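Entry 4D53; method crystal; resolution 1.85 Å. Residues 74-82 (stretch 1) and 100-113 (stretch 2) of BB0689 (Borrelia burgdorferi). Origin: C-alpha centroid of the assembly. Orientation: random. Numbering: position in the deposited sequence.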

# COMPACT_ATOMS: atom_id res chain seq x y z
N SER A 74 -12.16 13.91 0.56
CA SER A 74 -11.33 14.96 -0.04
C SER A 74 -10.23 14.46 -0.99
O SER A 74 -9.74 15.23 -1.81
N PHE A 75 -9.87 13.17 -0.93
CA PHE A 75 -8.94 12.60 -1.90
C PHE A 75 -9.57 12.58 -3.28
O PHE A 75 -10.61 12.04 -3.50
N ASN A 76 -8.92 13.21 -4.23
CA ASN A 76 -9.45 13.26 -5.58
C ASN A 76 -8.54 12.55 -6.53
O ASN A 76 -8.83 12.48 -7.70
N LEU A 77 -7.44 11.99 -6.04
CA LEU A 77 -6.62 11.18 -6.92
C LEU A 77 -5.96 10.13 -6.07
O LEU A 77 -5.41 10.49 -5.04
N THR A 78 -5.98 8.86 -6.51
CA THR A 78 -5.39 7.78 -5.72
C THR A 78 -4.79 6.63 -6.54
O THR A 78 -5.20 6.42 -7.71
N ARG A 79 -3.79 5.92 -5.97
CA ARG A 79 -3.27 4.66 -6.57
C ARG A 79 -3.09 3.62 -5.49
O ARG A 79 -2.82 3.99 -4.33
N GLU A 80 -3.11 2.36 -5.91
CA GLU A 80 -2.99 1.22 -4.96
C GLU A 80 -2.07 0.20 -5.55
O GLU A 80 -2.22 -0.16 -6.76
N ILE A 81 -1.11 -0.30 -4.77
CA ILE A 81 -0.31 -1.44 -5.14
C ILE A 81 -0.43 -2.54 -4.08
O ILE A 81 -0.43 -2.22 -2.88
N LEU A 82 -0.43 -3.80 -4.54
CA LEU A 82 -0.50 -4.95 -3.72
C LEU A 82 0.64 -5.84 -3.93
O LEU A 82 1.20 -5.88 -5.04
N SER A 100 2.92 -1.28 -14.43
CA SER A 100 1.83 -0.57 -13.75
C SER A 100 2.25 -0.30 -12.28
O SER A 100 2.01 0.80 -11.76
N HIS A 101 2.84 -1.26 -11.59
CA HIS A 101 3.35 -0.99 -10.25
C HIS A 101 4.48 0.02 -10.13
O HIS A 101 4.51 0.87 -9.20
N LYS A 102 5.43 -0.04 -11.04
CA LYS A 102 6.47 0.96 -11.11
C LYS A 102 5.86 2.38 -11.27
O LYS A 102 6.31 3.28 -10.60
N GLU A 103 4.92 2.54 -12.14
CA GLU A 103 4.24 3.84 -12.40
C GLU A 103 3.75 4.43 -11.09
O GLU A 103 3.92 5.63 -10.82
N ALA A 104 3.14 3.60 -10.23
CA ALA A 104 2.72 4.07 -8.92
C ALA A 104 3.84 4.48 -8.04
O ALA A 104 3.78 5.57 -7.39
N LEU A 105 4.89 3.66 -7.93
CA LEU A 105 6.00 4.00 -7.06
C LEU A 105 6.69 5.31 -7.42
O LEU A 105 7.19 6.01 -6.53
N ILE A 106 6.75 5.62 -8.68
CA ILE A 106 7.45 6.84 -9.10
C ILE A 106 6.48 7.98 -9.56
O ILE A 106 6.90 8.87 -10.29
N ASN A 107 5.21 7.90 -9.17
CA ASN A 107 4.21 8.89 -9.56
C ASN A 107 4.52 10.31 -8.98
O ASN A 107 5.10 10.45 -7.91
N THR A 108 4.10 11.32 -9.73
CA THR A 108 4.20 12.73 -9.28
C THR A 108 2.86 13.33 -9.01
O THR A 108 2.78 14.53 -8.78
N ASP A 109 1.80 12.53 -9.03
CA ASP A 109 0.46 12.99 -8.89
C ASP A 109 -0.00 13.08 -7.43
O ASP A 109 -1.09 13.56 -7.21
N THR A 110 0.69 12.42 -6.50
CA THR A 110 0.13 12.19 -5.14
C THR A 110 1.12 12.83 -4.18
O THR A 110 2.29 12.93 -4.52
N ASP A 111 0.68 13.29 -2.99
CA ASP A 111 1.58 13.75 -1.99
C ASP A 111 1.56 13.00 -0.69
O ASP A 111 2.36 13.28 0.20
N LYS A 112 0.65 12.04 -0.57
CA LYS A 112 0.50 11.25 0.65
C LYS A 112 0.65 9.74 0.31
O LYS A 112 0.25 9.32 -0.74
N ILE A 113 1.16 8.98 1.27
CA ILE A 113 1.28 7.53 1.20
C ILE A 113 0.80 6.92 2.52
O ILE A 113 0.98 7.50 3.63

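The contact is centred on a single charged side chain, Arg-79, which leaves the strand and lies across the end of the helix and the loop after it, between two acidic residues. Its CA-to-CB bond points toward stretch 2, and an m, t, t rotamer extends the chain so that CD passes 4.2 Å from CA of Ala-104. At the tip, NH2 of Arg-79 donates a hydrogen bond to OD2 of Asp-109 (2.8 Å) within a salt bridge, the carboxylate oxygen lying at the guanidinium edge. A second salt bridge pairs Arg-79 with Glu-103, whose t, m rotamer brings its end nearer although its CA-to-CB bond points sideways; the modelled positions of the paired atoms are less certain here. CB of Asn-107 covers one guanidinium face, 3.6 Å from NE of Arg-79, and that buried nitrogen has no polar partner in the model.

Two residues along the strand, Ile-81 (p, t) provides the apolar packing against the helix: its CG2 sits 3.5 Å from CB of Ala-104, and its CD1 reaches CD2 of Leu-105 at 3.8 Å. In the other direction, Leu-77 places CD2 3.8 Å from CB of Asp-109 and 4.1 Å from CG2 of Thr-110. The CA-to-CB bonds of the alternate residues Thr-78 and Glu-80 point away from stretch 2.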

# COMPACT_ATOMS: atom_id res chain seq x y z
CB SER A 74 -10.74 15.87 1.04
OG SER A 74 -9.90 15.17 1.95
CB PHE A 75 -8.50 11.17 -1.50
CG PHE A 75 -7.56 11.11 -0.34
CD1 PHE A 75 -6.21 11.23 -0.54
CD2 PHE A 75 -8.02 10.90 0.95
CE1 PHE A 75 -5.32 11.19 0.51
CE2 PHE A 75 -7.14 10.83 2.02
CZ PHE A 75 -5.78 10.94 1.80
CB ASN A 76 -9.67 14.71 -6.04
CG ASN A 76 -8.39 15.55 -6.03
OD1 ASN A 76 -7.43 15.24 -5.34
ND2 ASN A 76 -8.40 16.63 -6.77
CB LEU A 77 -5.54 12.02 -7.51
CG LEU A 77 -5.09 11.48 -8.85
CD1 LEU A 77 -4.79 12.72 -9.74
CD2 LEU A 77 -3.92 10.52 -8.61
CB THR A 78 -6.44 7.22 -4.79
OG1 THR A 78 -5.77 6.39 -3.82
CG2 THR A 78 -7.47 6.41 -5.58
CB ARG A 79 -1.92 4.83 -7.17
CG ARG A 79 -1.96 5.82 -8.32
CD ARG A 79 -0.64 6.47 -8.40
NE ARG A 79 -0.62 7.51 -9.43
CZ ARG A 79 -0.61 7.25 -10.72
NH1 ARG A 79 -0.65 5.99 -11.13
NH2 ARG A 79 -0.49 8.23 -11.59
CB GLU A 80 -4.36 0.60 -4.75
CG GLU A 80 -4.29 -0.68 -3.89
CD GLU A 80 -5.68 -1.23 -3.61
OE1 GLU A 80 -6.23 -1.99 -4.46
OE2 GLU A 80 -6.22 -0.89 -2.51
CB ILE A 81 1.18 -1.09 -5.42
CG1 ILE A 81 1.82 -0.42 -4.24
CG2 ILE A 81 1.31 -0.08 -6.64
CD1 ILE A 81 3.31 -0.04 -4.30
CB LEU A 82 -1.83 -5.69 -4.03
CG LEU A 82 -3.09 -4.84 -4.10
CD1 LEU A 82 -4.27 -5.63 -4.62
CD2 LEU A 82 -3.46 -4.31 -2.69
CB SER A 100 0.51 -1.32 -13.81
OG SER A 100 0.61 -2.56 -13.22
CB HIS A 101 3.67 -2.25 -9.47
CG HIS A 101 2.62 -3.29 -9.59
ND1 HIS A 101 2.94 -4.62 -9.68
CD2 HIS A 101 1.29 -3.23 -9.63
CE1 HIS A 101 1.84 -5.33 -9.77
NE2 HIS A 101 0.82 -4.51 -9.74
CB LYS A 102 7.41 0.67 -12.28
CG LYS A 102 8.50 1.71 -12.44
CD LYS A 102 9.60 1.28 -13.38
CE LYS A 102 10.58 2.42 -13.62
NZ LYS A 102 11.75 1.89 -14.32
CB GLU A 103 3.07 3.65 -13.33
CG GLU A 103 2.58 4.90 -14.00
CD GLU A 103 1.72 5.78 -13.14
OE1 GLU A 103 1.07 5.25 -12.16
OE2 GLU A 103 1.71 7.02 -13.41
CB ALA A 104 1.81 3.00 -8.26
CB LEU A 105 7.06 2.93 -7.08
CG LEU A 105 6.79 1.59 -6.44
CD1 LEU A 105 7.96 0.61 -6.70
CD2 LEU A 105 6.63 1.80 -4.93
CB ILE A 106 8.54 6.53 -10.20
CG1 ILE A 106 7.90 6.07 -11.50
CG2 ILE A 106 9.55 5.57 -9.64
CD1 ILE A 106 8.89 6.05 -12.69
CB ASN A 107 2.82 8.43 -9.27
CG ASN A 107 2.38 8.72 -7.87
OD1 ASN A 107 2.57 7.95 -6.89
ND2 ASN A 107 1.88 9.93 -7.72
CB THR A 108 4.83 13.65 -10.38
OG1 THR A 108 4.08 13.57 -11.60
CG2 THR A 108 6.17 13.28 -10.58
CB ASP A 109 -0.58 12.05 -9.49
CG ASP A 109 -0.52 11.89 -10.95
OD1 ASP A 109 0.21 12.68 -11.64
OD2 ASP A 109 -1.25 10.91 -11.35
CB THR A 110 -0.07 10.67 -4.81
OG1 THR A 110 1.20 10.03 -4.94
CG2 THR A 110 -1.12 10.05 -5.67
CB ASP A 111 1.45 15.29 -1.72
CG ASP A 111 0.08 15.72 -1.28
OD1 ASP A 111 -0.86 14.91 -1.24
OD2 ASP A 111 -0.07 16.92 -0.99
CB LYS A 112 -0.91 11.44 1.22
CG LYS A 112 -1.25 12.91 1.55
CD LYS A 112 -0.34 13.54 2.56
CE LYS A 112 -0.64 15.04 2.75
NZ LYS A 112 0.16 15.44 3.91
CB ILE A 113 2.74 7.11 0.93
CG1 ILE A 113 2.89 5.65 0.55
CG2 ILE A 113 3.69 7.46 2.05
CD1 ILE A 113 4.29 5.25 0.16